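Long-range contacts in surface glycan binding protein B (Bacteroides ovatus, PDB 6E57), which binds mixed-linkage beta-glucan and probably captures it at the cell surface of a gut Bacteroides: residues A[34-39]-A[117-122]; A[102-107]-A[211-216]; A[221-226]-A[236-241]; A[316-321]-A[328-333]. One frame throughout, in Å; residues are numbered along the deposited sequence.

The four contacts run along an elongated, multi-domain chain rich in beta structure. Interaction 1 lies at the surface of the N-terminal domain, where two segments from different sheets meet by packing and a long ion pair. Interaction 2 uses the neighbouring strand of the sheet that holds 118-128 and is buried where the first domain abuts the second; one carboxylate and a water do the joining. Partly buried, interaction 3 is true sheet pairing, ruled by backbone hydrogen bonds and a bulge. Interaction 4, also partly buried, lies at the glycan-binding end, its centre about 72 Å from that of interaction 1, and folds a loop onto a strand by histidine and asparagine bonds.

Interaction 1: A[34-39]-A[117-122]; sequences DDPHIL and KKTSRE. With EDO (1,2-ethanediol), chain H.
In the N-terminal beta-sandwich, whose layout is consistent with an immunoglobulin-like domain, Pro36, just before strand 37-40 of one sheet, and Ile38 within it pack on Thr119 and Arg121 of the other. The case illustrates how two segments, 34-38 and 117-121, can run nearly the same way, end-to-end directions 9° apart, and yet meet by packing, with no hydrogen bond between them. The Pro36 ring sits on the backbone of the partner, its CG 3.5 Å from Lys118 C, while its CD leans on Lys117 CB. Thr119 presents its methyl to the proline: CG2 comes within 3.5 Å of Pro36 O and also reaches Ile38 CG1. Further along, the side chain of Arg121 bends back at its second torsion (chi2 -67°), which brings the guanidinium beside Ile38, whose CD1 lies over one face, near the rim, 3.8 Å from NH1. Arg121 NH1 bonds within the guanidinium plane to Ser120 O, 3.2 Å away, approaching from above the carbonyl plane, and a weak bond leads from NH2 to O2 of an ethanediol, presumably a crystallisation additive. At the other end the extended Lys117 chain runs past Asp35, giving a long salt bridge of 3.9 Å from Lys117 NZ to Asp35 OD1; the ammonium also hydrogen-bonds to Asn33 O, its stronger partner. Around this seam, His37 and Leu39 bond through their backbones to Thr70 and Thr68 of strand 63-70, whereas Thr119 and Arg121 pair with Val111 and Ile109 of strand 103-113, and Val111 touches the side chains of both Ile38 and Thr119.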
loop_
_atom_site.group_PDB
_atom_site.type_symbol
_atom_site.label_atom_id
_atom_site.label_comp_id
_atom_site.label_asym_id
_atom_site.label_seq_id
_atom_site.Cartn_x
_atom_site.Cartn_y
_atom_site.Cartn_z
ATOM N N ASP A 34 -24.726 -30.960 -24.865
ATOM C CA ASP A 34 -24.742 -29.497 -25.007
ATOM C C ASP A 34 -23.619 -28.867 -24.174
ATOM O O ASP A 34 -23.249 -29.387 -23.118
ATOM C CB ASP A 34 -26.082 -28.899 -24.567
ATOM C CG ASP A 34 -27.203 -29.018 -25.586
ATOM O OD1 ASP A 34 -26.942 -29.503 -26.707
ATOM O OD2 ASP A 34 -28.334 -28.617 -25.246
ATOM N N ASP A 35 -23.102 -27.732 -24.662
ATOM C CA ASP A 35 -22.160 -26.892 -23.926
ATOM C C ASP A 35 -22.875 -26.289 -22.720
ATOM O O ASP A 35 -24.037 -25.901 -22.817
ATOM C CB ASP A 35 -21.581 -25.775 -24.799
ATOM C CG ASP A 35 -20.526 -26.235 -25.791
ATOM O OD1 ASP A 35 -19.586 -26.939 -25.366
ATOM O OD2 ASP A 35 -20.650 -25.880 -26.979
ATOM N N PRO A 36 -22.204 -26.184 -21.552
ATOM C CA PRO A 36 -22.812 -25.577 -20.369
ATOM C C PRO A 36 -22.808 -24.042 -20.454
ATOM O O PRO A 36 -21.778 -23.444 -20.777
ATOM C CB PRO A 36 -21.915 -26.087 -19.234
ATOM C CG PRO A 36 -20.550 -26.201 -19.880
ATOM C CD PRO A 36 -20.824 -26.631 -21.307
ATOM N N HIS A 37 -23.968 -23.432 -20.177
ATOM C CA HIS A 37 -24.146 -21.979 -20.171
ATOM C C HIS A 37 -24.794 -21.555 -18.848
ATOM O O HIS A 37 -25.768 -22.168 -18.407
ATOM C CB HIS A 37 -24.993 -21.533 -21.374
ATOM C CG HIS A 37 -24.310 -21.663 -22.696
ATOM N ND1 HIS A 37 -23.384 -20.738 -23.145
ATOM C CD2 HIS A 37 -24.428 -22.587 -23.675
ATOM C CE1 HIS A 37 -22.953 -21.096 -24.338
ATOM N NE2 HIS A 37 -23.578 -22.228 -24.685
ATOM N N ILE A 38 -24.238 -20.511 -18.221
ATOM C CA ILE A 38 -24.853 -19.866 -17.068
ATOM C C ILE A 38 -25.662 -18.674 -17.585
ATOM O O ILE A 38 -25.089 -17.657 -17.966
ATOM C CB ILE A 38 -23.798 -19.440 -16.027
ATOM C CG1 ILE A 38 -22.999 -20.642 -15.510
ATOM C CG2 ILE A 38 -24.447 -18.662 -14.888
ATOM C CD1 ILE A 38 -21.738 -20.271 -14.764
ATOM N N LEU A 39 -26.990 -18.825 -17.603
ATOM C CA LEU A 39 -27.893 -17.834 -18.176
ATOM C C LEU A 39 -28.039 -16.649 -17.215
ATOM O O LEU A 39 -27.859 -15.499 -17.621
ATOM C CB LEU A 39 -29.249 -18.487 -18.462
ATOM C CG LEU A 39 -29.233 -19.603 -19.507
ATOM C CD1 LEU A 39 -30.631 -20.164 -19.724
ATOM C CD2 LEU A 39 -28.643 -19.112 -20.822
ATOM N N LYS A 117 -17.976 -31.417 -20.221
ATOM C CA LYS A 117 -17.792 -30.026 -20.662
ATOM C C LYS A 117 -18.093 -29.090 -19.485
ATOM O O LYS A 117 -18.936 -29.408 -18.649
ATOM C CB LYS A 117 -18.694 -29.721 -21.863
ATOM C CG LYS A 117 -18.440 -30.573 -23.098
ATOM C CD LYS A 117 -19.492 -30.393 -24.164
ATOM C CE LYS A 117 -19.118 -31.042 -25.479
ATOM N NZ LYS A 117 -20.057 -30.652 -26.554
ATOM N N LYS A 118 -17.400 -27.944 -19.431
ATOM C CA LYS A 118 -17.428 -27.073 -18.246
ATOM C C LYS A 118 -17.300 -25.591 -18.634
ATOM O O LYS A 118 -16.698 -25.248 -19.653
ATOM C CB LYS A 118 -16.313 -27.474 -17.273
ATOM C CG LYS A 118 -14.905 -27.479 -17.854
ATOM C CD LYS A 118 -13.866 -28.106 -16.944
ATOM C CE LYS A 118 -13.977 -29.613 -16.860
ATOM N NZ LYS A 118 -12.910 -30.197 -16.013
ATOM N N THR A 119 -17.890 -24.732 -17.792
ATOM C CA THR A 119 -17.742 -23.273 -17.839
ATOM C C THR A 119 -17.501 -22.777 -16.404
ATOM O O THR A 119 -17.782 -23.494 -15.438
ATOM C CB THR A 119 -18.946 -22.620 -18.537
ATOM O OG1 THR A 119 -18.618 -21.268 -18.858
ATOM C CG2 THR A 119 -20.213 -22.652 -17.709
ATOM N N SER A 120 -16.982 -21.550 -16.274
ATOM C CA SER A 120 -16.380 -21.082 -15.027
ATOM C C SER A 120 -16.611 -19.576 -14.830
ATOM O O SER A 120 -16.622 -18.816 -15.791
ATOM C CB SER A 120 -14.909 -21.413 -15.017
ATOM O OG SER A 120 -14.478 -21.766 -13.714
ATOM N N ARG A 121 -16.792 -19.172 -13.566
ATOM C CA ARG A 121 -16.812 -17.766 -13.147
ATOM C C ARG A 121 -15.950 -17.628 -11.885
ATOM O O ARG A 121 -16.002 -18.486 -11.005
ATOM C CB ARG A 121 -18.239 -17.284 -12.860
ATOM C CG ARG A 121 -19.188 -17.337 -14.050
ATOM C CD ARG A 121 -18.853 -16.362 -15.168
ATOM N NE ARG A 121 -19.920 -16.281 -16.164
ATOM C CZ ARG A 121 -20.211 -17.233 -17.049
ATOM N NH1 ARG A 121 -19.462 -18.321 -17.132
ATOM N NH2 ARG A 121 -21.257 -17.102 -17.847
ATOM N N GLU A 122 -15.161 -16.548 -11.813
ATOM C CA GLU A 122 -14.324 -16.250 -10.653
ATOM C C GLU A 122 -14.483 -14.768 -10.293
ATOM O O GLU A 122 -14.325 -13.903 -11.144
ATOM C CB GLU A 122 -12.860 -16.593 -10.938
ATOM C CG GLU A 122 -11.979 -16.571 -9.696
ATOM C CD GLU A 122 -10.481 -16.653 -9.946
ATOM O OE1 GLU A 122 -9.712 -16.334 -9.015
ATOM O OE2 GLU A 122 -10.082 -17.030 -11.066
HETATM C C1 EDO H . -19.775 -19.357 -21.595
HETATM O O1 EDO H . -20.377 -19.826 -22.806
HETATM C C2 EDO H . -20.801 -19.408 -20.466
HETATM O O2 EDO H . -21.921 -18.568 -20.774
#

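Interaction 2: A[102-107]-A[211-216]; sequences AGTYNL and GADMVK
Ala102 and Gly211 bring their backbones together with CA atoms 4.4 Å apart, after which the two chains diverge without forming a shared sheet. Ala102 O points at the Gly211 CA, a CA-H...O contact of 3.3 Å, and the same carbonyl accepts a hydrogen bond from a water that accepts weakly from Asp213 N. Gly103 follows in a conformation (phi 148°) that a side chain would not tolerate well, and a CB there would face the Asp213 carboxylate. That carboxylate makes the one direct hydrogen bond of the contact. Thr104 N gives it to Asp213 OD1 over 3.0 Å, arriving on the syn side, 20° out of the carboxylate plane and nearly straight (168°). This is a worked example of a domain junction: strand 103-113 belongs to the first domain and strand 209-217 to the next, so a side chain of one domain receives a peptide N-H of the other. With an alanine here instead of Asp213, Thr104 N would probably lack an acceptor across the junction and Arg199 its distant carboxylate mate. Asp213 OD2 rests against the Gly103 CA, 3.5 Å away. Arg199 of strand 196-203 also spans the junction, bonding to Thr104 O, making a cation-pi contact with Tyr105 and forming a long, weak ion pair with Asp213 OD1.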
loop_
_atom_site.group_PDB
_atom_site.type_symbol
_atom_site.label_atom_id
_atom_site.label_comp_id
_atom_site.label_asym_id
_atom_site.label_seq_id
_atom_site.Cartn_x
_atom_site.Cartn_y
_atom_site.Cartn_z
ATOM N N ALA A 102 -16.467 -11.520 8.433
ATOM C CA ALA A 102 -16.021 -10.327 7.704
ATOM C C ALA A 102 -14.747 -10.656 6.915
ATOM O O ALA A 102 -13.916 -11.455 7.363
ATOM C CB ALA A 102 -15.789 -9.178 8.654
ATOM N N GLY A 103 -14.618 -10.046 5.730
ATOM C CA GLY A 103 -13.418 -10.158 4.905
ATOM C C GLY A 103 -13.728 -10.106 3.419
ATOM O O GLY A 103 -14.875 -9.887 3.015
ATOM N N THR A 104 -12.678 -10.297 2.613
ATOM C CA THR A 104 -12.763 -10.387 1.162
ATOM C C THR A 104 -12.338 -11.802 0.756
ATOM O O THR A 104 -11.299 -12.283 1.194
ATOM C CB THR A 104 -11.922 -9.288 0.500
ATOM O OG1 THR A 104 -12.554 -8.045 0.803
ATOM C CG2 THR A 104 -11.792 -9.445 -1.000
ATOM N N TYR A 105 -13.159 -12.450 -0.076
ATOM C CA TYR A 105 -13.020 -13.865 -0.401
ATOM C C TYR A 105 -12.983 -14.056 -1.919
ATOM O O TYR A 105 -13.680 -13.360 -2.654
ATOM C CB TYR A 105 -14.198 -14.662 0.164
ATOM C CG TYR A 105 -14.321 -14.629 1.664
ATOM C CD1 TYR A 105 -14.990 -13.599 2.305
ATOM C CD2 TYR A 105 -13.766 -15.630 2.444
ATOM C CE1 TYR A 105 -15.103 -13.565 3.685
ATOM C CE2 TYR A 105 -13.871 -15.612 3.824
ATOM C CZ TYR A 105 -14.542 -14.576 4.448
ATOM O OH TYR A 105 -14.645 -14.562 5.809
ATOM N N ASN A 106 -12.183 -15.028 -2.365
ATOM C CA ASN A 106 -12.217 -15.496 -3.741
ATOM C C ASN A 106 -13.329 -16.546 -3.866
ATOM O O ASN A 106 -13.351 -17.516 -3.109
ATOM C CB ASN A 106 -10.861 -16.051 -4.184
ATOM C CG ASN A 106 -10.885 -16.571 -5.605
ATOM O OD1 ASN A 106 -11.427 -17.644 -5.872
ATOM N ND2 ASN A 106 -10.308 -15.813 -6.521
ATOM N N LEU A 107 -14.245 -16.334 -4.820
ATOM C CA LEU A 107 -15.331 -17.270 -5.123
ATOM C C LEU A 107 -15.150 -17.802 -6.547
ATOM O O LEU A 107 -15.064 -17.014 -7.484
ATOM C CB LEU A 107 -16.678 -16.554 -4.981
ATOM C CG LEU A 107 -17.905 -17.368 -5.394
ATOM C CD1 LEU A 107 -18.035 -18.627 -4.548
ATOM C CD2 LEU A 107 -19.174 -16.531 -5.303
ATOM N N GLY A 211 -14.033 -11.771 11.576
ATOM C CA GLY A 211 -13.045 -11.856 10.506
ATOM C C GLY A 211 -12.158 -10.625 10.461
ATOM O O GLY A 211 -12.617 -9.516 10.747
ATOM N N ALA A 212 -10.882 -10.833 10.104
ATOM C CA ALA A 212 -9.889 -9.760 10.016
ATOM C C ALA A 212 -8.955 -9.962 8.811
ATOM O O ALA A 212 -7.814 -9.492 8.823
ATOM C CB ALA A 212 -9.118 -9.698 11.310
ATOM N N ASP A 213 -9.451 -10.650 7.773
ATOM C CA ASP A 213 -8.786 -10.758 6.469
ATOM C C ASP A 213 -7.421 -11.449 6.625
ATOM O O ASP A 213 -7.214 -12.193 7.581
ATOM C CB ASP A 213 -8.749 -9.388 5.780
ATOM C CG ASP A 213 -9.833 -9.224 4.728
ATOM O OD1 ASP A 213 -9.997 -10.152 3.909
ATOM O OD2 ASP A 213 -10.511 -8.176 4.743
ATOM N N MET A 214 -6.514 -11.218 5.664
ATOM C CA MET A 214 -5.323 -12.045 5.437
ATOM C C MET A 214 -4.087 -11.450 6.124
ATOM O O MET A 214 -3.958 -10.233 6.267
ATOM C CB MET A 214 -5.031 -12.161 3.938
ATOM C CG MET A 214 -6.173 -12.758 3.147
ATOM S SD MET A 214 -6.684 -14.370 3.788
ATOM C CE MET A 214 -5.196 -15.329 3.505
ATOM N N VAL A 215 -3.180 -12.350 6.523
ATOM C CA VAL A 215 -1.830 -12.042 6.980
ATOM C C VAL A 215 -0.864 -12.890 6.145
ATOM O O VAL A 215 -1.196 -14.009 5.772
ATOM C CB VAL A 215 -1.681 -12.316 8.490
ATOM C CG1 VAL A 215 -0.248 -12.626 8.889
ATOM C CG2 VAL A 215 -2.224 -11.167 9.327
ATOM N N LYS A 216 0.322 -12.343 5.855
ATOM C CA LYS A 216 1.355 -13.035 5.088
ATOM C C LYS A 216 2.601 -13.217 5.966
ATOM O O LYS A 216 3.214 -12.244 6.398
ATOM C CB LYS A 216 1.680 -12.257 3.810
ATOM C CG LYS A 216 2.990 -12.647 3.138
ATOM C CD LYS A 216 3.091 -12.238 1.685
ATOM C CE LYS A 216 4.493 -12.394 1.142
ATOM N NZ LYS A 216 4.479 -12.722 -0.301
HETATM O O HOH W 1 -11.532 -13.294 7.668
#

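Interaction 3: A[221-226]-A[236-241]; sequences SLVISG and WTISGI
Two successive backbone N-H groups, those of Ile224 and Ser225, converge on a single carbonyl, Ser239 O, and so make a classic beta bulge between antiparallel strands. The bonds are of similar quality: Ile224 N lies 2.8 Å from Ser239 O, in the carbonyl plane, and Ser225 N lies 3.1 Å from it, tilted slightly out. Ser239 N returns a bond of 2.9 Å to Ser225 O, completing the hydrogen-bonded pair of these two serines. The N-to-C directions of the short strands are 113° apart, far from straight antiparallel. Beyond the bulge the pairing frays, leaving a weak bond from Ile241 N to Leu222 O. Side chains fill in around the backbone: Val223 CG1 packs on Ile238 CG2, Leu222 CB meets Ile241 CG2, and the tip of Ile224 reaches the backbone of Gly240, its CD1 3.8 Å from the CA. Strand 222-225 also pairs with 292-294, and strand 235-240 with 266-270, so the contact joins neighbouring strands in what is probably another immunoglobulin-like domain. At the far end the indole of Trp236 swings out with CG trans to the backbone nitrogen (chi1 -177°), carrying its N-H to the Gly226 carbonyl, while Ile238 CD1 lies over one face of the ring, toward its rim. A phenylalanine at Trp236 would probably leave Gly226 O without this donor and the segment at Gly226 less fixed. The indole bond runs 2.9 Å from Trp236 NE1 to Gly226 O, which lies close to the ring plane.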
loop_
_atom_site.group_PDB
_atom_site.type_symbol
_atom_site.label_atom_id
_atom_site.label_comp_id
_atom_site.label_asym_id
_atom_site.label_seq_id
_atom_site.Cartn_x
_atom_site.Cartn_y
_atom_site.Cartn_z
ATOM N N SER A 221 13.967 -11.531 3.751
ATOM C CA SER A 221 14.244 -10.115 3.788
ATOM C C SER A 221 13.514 -9.456 2.614
ATOM O O SER A 221 13.989 -9.509 1.482
ATOM C CB SER A 221 15.726 -9.863 3.749
ATOM O OG SER A 221 16.391 -10.639 4.736
ATOM N N LEU A 222 12.337 -8.883 2.894
ATOM C CA LEU A 222 11.457 -8.344 1.867
ATOM C C LEU A 222 11.405 -6.818 1.989
ATOM O O LEU A 222 10.827 -6.285 2.928
ATOM C CB LEU A 222 10.063 -8.962 2.019
ATOM C CG LEU A 222 9.017 -8.509 1.003
ATOM C CD1 LEU A 222 9.367 -9.003 -0.390
ATOM C CD2 LEU A 222 7.632 -8.990 1.404
ATOM N N VAL A 223 12.018 -6.140 1.014
ATOM C CA VAL A 223 11.944 -4.692 0.864
ATOM C C VAL A 223 10.573 -4.336 0.275
ATOM O O VAL A 223 10.187 -4.865 -0.771
ATOM C CB VAL A 223 13.092 -4.178 -0.023
ATOM C CG1 VAL A 223 12.926 -2.707 -0.374
ATOM C CG2 VAL A 223 14.449 -4.438 0.617
ATOM N N ILE A 224 9.861 -3.421 0.944
ATOM C CA ILE A 224 8.449 -3.146 0.668
ATOM C C ILE A 224 8.265 -1.733 0.094
ATOM O O ILE A 224 7.485 -1.551 -0.843
ATOM C CB ILE A 224 7.601 -3.353 1.939
ATOM C CG1 ILE A 224 7.660 -4.802 2.427
ATOM C CG2 ILE A 224 6.168 -2.902 1.708
ATOM C CD1 ILE A 224 7.232 -4.980 3.865
ATOM N N SER A 225 8.939 -0.732 0.673
ATOM C CA SER A 225 8.713 0.658 0.271
ATOM C C SER A 225 9.981 1.499 0.446
ATOM O O SER A 225 10.831 1.203 1.289
ATOM C CB SER A 225 7.559 1.263 1.032
ATOM O OG SER A 225 7.979 1.716 2.306
ATOM N N GLY A 226 10.065 2.560 -0.365
ATOM C CA GLY A 226 11.133 3.541 -0.322
ATOM C C GLY A 226 12.250 3.234 -1.303
ATOM O O GLY A 226 13.230 3.961 -1.343
ATOM N N TRP A 236 19.531 7.198 2.240
ATOM C CA TRP A 236 18.466 6.491 1.558
ATOM C C TRP A 236 17.878 5.473 2.539
ATOM O O TRP A 236 18.592 4.580 2.989
ATOM C CB TRP A 236 19.026 5.828 0.290
ATOM C CG TRP A 236 18.025 5.115 -0.568
ATOM C CD1 TRP A 236 16.669 5.273 -0.573
ATOM C CD2 TRP A 236 18.316 4.150 -1.598
ATOM N NE1 TRP A 236 16.099 4.461 -1.517
ATOM C CE2 TRP A 236 17.084 3.761 -2.162
ATOM C CE3 TRP A 236 19.492 3.575 -2.093
ATOM C CZ2 TRP A 236 16.998 2.824 -3.190
ATOM C CZ3 TRP A 236 19.408 2.650 -3.109
ATOM C CH2 TRP A 236 18.176 2.281 -3.648
ATOM N N THR A 237 16.598 5.645 2.894
ATOM C CA THR A 237 15.942 4.794 3.888
ATOM C C THR A 237 14.915 3.892 3.194
ATOM O O THR A 237 14.030 4.370 2.482
ATOM C CB THR A 237 15.327 5.631 5.015
ATOM O OG1 THR A 237 16.400 6.298 5.679
ATOM C CG2 THR A 237 14.551 4.801 6.014
ATOM N N ILE A 238 15.058 2.584 3.440
ATOM C CA ILE A 238 14.266 1.524 2.832
ATOM C C ILE A 238 13.545 0.753 3.948
ATOM O O ILE A 238 14.138 0.479 4.995
ATOM C CB ILE A 238 15.188 0.625 1.986
ATOM C CG1 ILE A 238 15.596 1.324 0.687
ATOM C CG2 ILE A 238 14.555 -0.729 1.720
ATOM C CD1 ILE A 238 16.710 0.627 -0.063
ATOM N N SER A 239 12.272 0.406 3.705
ATOM C CA SER A 239 11.394 -0.222 4.701
ATOM C C SER A 239 10.974 -1.620 4.237
ATOM O O SER A 239 10.581 -1.796 3.091
ATOM C CB SER A 239 10.193 0.636 4.974
ATOM O OG SER A 239 10.580 1.850 5.592
ATOM N N GLY A 240 11.033 -2.589 5.161
ATOM C CA GLY A 240 10.786 -4.003 4.875
ATOM C C GLY A 240 10.402 -4.777 6.125
ATOM O O GLY A 240 9.866 -4.201 7.062
ATOM N N ILE A 241 10.699 -6.083 6.135
ATOM C CA ILE A 241 10.223 -6.982 7.193
ATOM C C ILE A 241 11.399 -7.689 7.884
ATOM O O ILE A 241 11.421 -7.739 9.116
ATOM C CB ILE A 241 9.164 -7.974 6.666
ATOM C CG1 ILE A 241 8.688 -8.949 7.750
ATOM C CG2 ILE A 241 9.664 -8.720 5.442
ATOM C CD1 ILE A 241 7.926 -8.304 8.875
#

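Interaction 4: A[316-321]-A[328-333]; sequences GHHYVS and DPNKTF. With PO4 (phosphate ion), chain K.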
loop_
_atom_site.group_PDB
_atom_site.type_symbol
_atom_site.label_atom_id
_atom_site.label_comp_id
_atom_site.label_asym_id
_atom_site.label_seq_id
_atom_site.Cartn_x
_atom_site.Cartn_y
_atom_site.Cartn_z
ATOM N N GLY A 316 20.781 29.111 3.610
ATOM C CA GLY A 316 20.835 30.169 4.626
ATOM C C GLY A 316 19.761 30.020 5.692
ATOM O O GLY A 316 19.402 28.910 6.067
ATOM N N HIS A 317 19.268 31.160 6.190
ATOM C CA HIS A 317 18.263 31.228 7.254
ATOM C C HIS A 317 17.520 32.568 7.158
ATOM O O HIS A 317 17.877 33.537 7.838
ATOM C CB HIS A 317 18.934 31.015 8.618
ATOM C CG HIS A 317 17.981 30.949 9.764
ATOM N ND1 HIS A 317 17.108 29.890 9.941
ATOM C CD2 HIS A 317 17.768 31.791 10.799
ATOM C CE1 HIS A 317 16.396 30.087 11.032
ATOM N NE2 HIS A 317 16.782 31.248 11.577
ATOM N N HIS A 318 16.481 32.599 6.311
ATOM C CA HIS A 318 15.816 33.825 5.882
ATOM C C HIS A 318 14.362 33.867 6.374
ATOM O O HIS A 318 13.528 33.089 5.917
ATOM C CB HIS A 318 15.882 33.935 4.357
ATOM C CG HIS A 318 15.319 35.213 3.841
ATOM N ND1 HIS A 318 16.096 36.340 3.670
ATOM C CD2 HIS A 318 14.063 35.551 3.483
ATOM C CE1 HIS A 318 15.343 37.319 3.217
ATOM N NE2 HIS A 318 14.092 36.860 3.094
ATOM N N TYR A 319 14.067 34.807 7.282
ATOM C CA TYR A 319 12.738 34.961 7.867
ATOM C C TYR A 319 11.777 35.518 6.814
ATOM O O TYR A 319 12.181 36.317 5.964
ATOM C CB TYR A 319 12.765 35.879 9.093
ATOM C CG TYR A 319 11.441 35.966 9.814
ATOM C CD1 TYR A 319 10.900 34.853 10.439
ATOM C CD2 TYR A 319 10.709 37.142 9.847
ATOM C CE1 TYR A 319 9.678 34.909 11.091
ATOM C CE2 TYR A 319 9.484 37.214 10.493
ATOM C CZ TYR A 319 8.965 36.093 11.117
ATOM O OH TYR A 319 7.759 36.138 11.755
ATOM N N VAL A 320 10.508 35.097 6.904
ATOM C CA VAL A 320 9.440 35.522 6.001
ATOM C C VAL A 320 8.249 36.007 6.836
ATOM O O VAL A 320 7.745 35.272 7.678
ATOM C CB VAL A 320 9.013 34.375 5.065
ATOM C CG1 VAL A 320 7.870 34.792 4.152
ATOM C CG2 VAL A 320 10.182 33.841 4.254
ATOM N N SER A 321 7.802 37.242 6.580
ATOM C CA SER A 321 6.596 37.777 7.203
ATOM C C SER A 321 5.982 38.872 6.329
ATOM O O SER A 321 6.595 39.896 6.078
ATOM C CB SER A 321 6.862 38.295 8.581
ATOM O OG SER A 321 5.730 38.997 9.073
ATOM N N ASP A 328 11.242 45.721 2.698
ATOM C CA ASP A 328 11.917 44.942 3.734
ATOM C C ASP A 328 12.340 43.599 3.139
ATOM O O ASP A 328 11.508 42.880 2.593
ATOM C CB ASP A 328 11.009 44.762 4.955
ATOM C CG ASP A 328 11.693 44.155 6.169
ATOM O OD1 ASP A 328 12.346 43.106 6.012
ATOM O OD2 ASP A 328 11.554 44.729 7.266
ATOM N N PRO A 329 13.634 43.203 3.249
ATOM C CA PRO A 329 14.124 41.968 2.633
ATOM C C PRO A 329 13.438 40.692 3.142
ATOM O O PRO A 329 13.467 39.674 2.447
ATOM C CB PRO A 329 15.609 41.891 3.018
ATOM C CG PRO A 329 15.971 43.291 3.464
ATOM C CD PRO A 329 14.692 43.905 3.995
ATOM N N ASN A 330 12.847 40.761 4.343
ATOM C CA ASN A 330 12.254 39.608 5.012
ATOM C C ASN A 330 10.719 39.642 4.929
ATOM O O ASN A 330 10.055 38.939 5.689
ATOM C CB ASN A 330 12.711 39.524 6.471
ATOM C CG ASN A 330 14.192 39.245 6.607
ATOM O OD1 ASN A 330 14.953 40.112 7.030
ATOM N ND2 ASN A 330 14.609 38.044 6.240
ATOM N N LYS A 331 10.151 40.439 4.015
ATOM C CA LYS A 331 8.712 40.383 3.784
ATOM C C LYS A 331 8.389 39.111 2.994
ATOM O O LYS A 331 7.345 38.486 3.206
ATOM C CB LYS A 331 8.176 41.603 3.033
ATOM C CG LYS A 331 6.657 41.612 2.914
ATOM C CD LYS A 331 6.074 42.807 2.210
ATOM C CE LYS A 331 4.562 42.757 2.160
ATOM N NZ LYS A 331 3.990 44.012 1.619
ATOM N N THR A 332 9.294 38.767 2.071
ATOM C CA THR A 332 9.225 37.557 1.270
ATOM C C THR A 332 10.613 36.917 1.204
ATOM O O THR A 332 11.592 37.480 1.694
ATOM C CB THR A 332 8.743 37.868 -0.152
ATOM O OG1 THR A 332 9.766 38.628 -0.800
ATOM C CG2 THR A 332 7.435 38.627 -0.182
ATOM N N PHE A 333 10.677 35.738 0.583
ATOM C CA PHE A 333 11.927 35.142 0.153
ATOM C C PHE A 333 12.041 35.301 -1.367
ATOM O O PHE A 333 11.379 34.585 -2.108
ATOM C CB PHE A 333 11.999 33.671 0.574
ATOM C CG PHE A 333 13.151 32.905 -0.026
ATOM C CD1 PHE A 333 14.400 32.920 0.572
ATOM C CD2 PHE A 333 12.993 32.185 -1.200
ATOM C CE1 PHE A 333 15.464 32.227 0.017
ATOM C CE2 PHE A 333 14.057 31.492 -1.755
ATOM C CZ PHE A 333 15.290 31.512 -1.143
HETATM P P PO4 K . 6.764 40.125 12.399
HETATM O O1 PO4 K . 5.367 40.342 12.934
HETATM O O2 PO4 K . 6.958 40.948 11.147
HETATM O O3 PO4 K . 6.969 38.665 12.069
HETATM O O4 PO4 K . 7.763 40.552 13.452
#
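Val320 and Ser321 of segment 316-321 lie beside Asn330 and Lys331 of a type I beta turn from Asp328 to Lys331, with Ser321 N bonding to Asn330 O over 3.0 Å. The turn is braced from within by an Asx turn, as Asp328 OD1 accepts from Asn330 N through its anti lone pair. The example shows how a loop can be fastened to a strand by a few side chains gripping main-chain carbonyls. His318 is central: a first torsion of -175° sends the ring out from the strand to the loop, where NE2 donates to Thr332 O at 2.9 Å and weakly to Pro329 O, both oxygens near the ring plane. Asn330 lays its amide nitrogen over one face of that imidazole, toward the rim, the two planes 36° apart, and ND2 spends a hydrogen on Tyr319 O, 3.0 Å away. Phe333 adds an offset edge-to-face contact, its edge toward the histidine face with centroids 5.8 Å apart, and Phe333 CB touches Val320 CG2. The loop also supplies Lys331 to the six-residue glycan pocket: its extended chain leads away from the strand to a salt bridge with Asp326 and a hydrogen bond to a glucose O2. Tyr319 points to a phosphate, in all likelihood a buffer or precipitant ion, and there Tyr319 OH donates to phosphate O3 over 2.7 Å, that oxygen lying at the edge of the phenol ring.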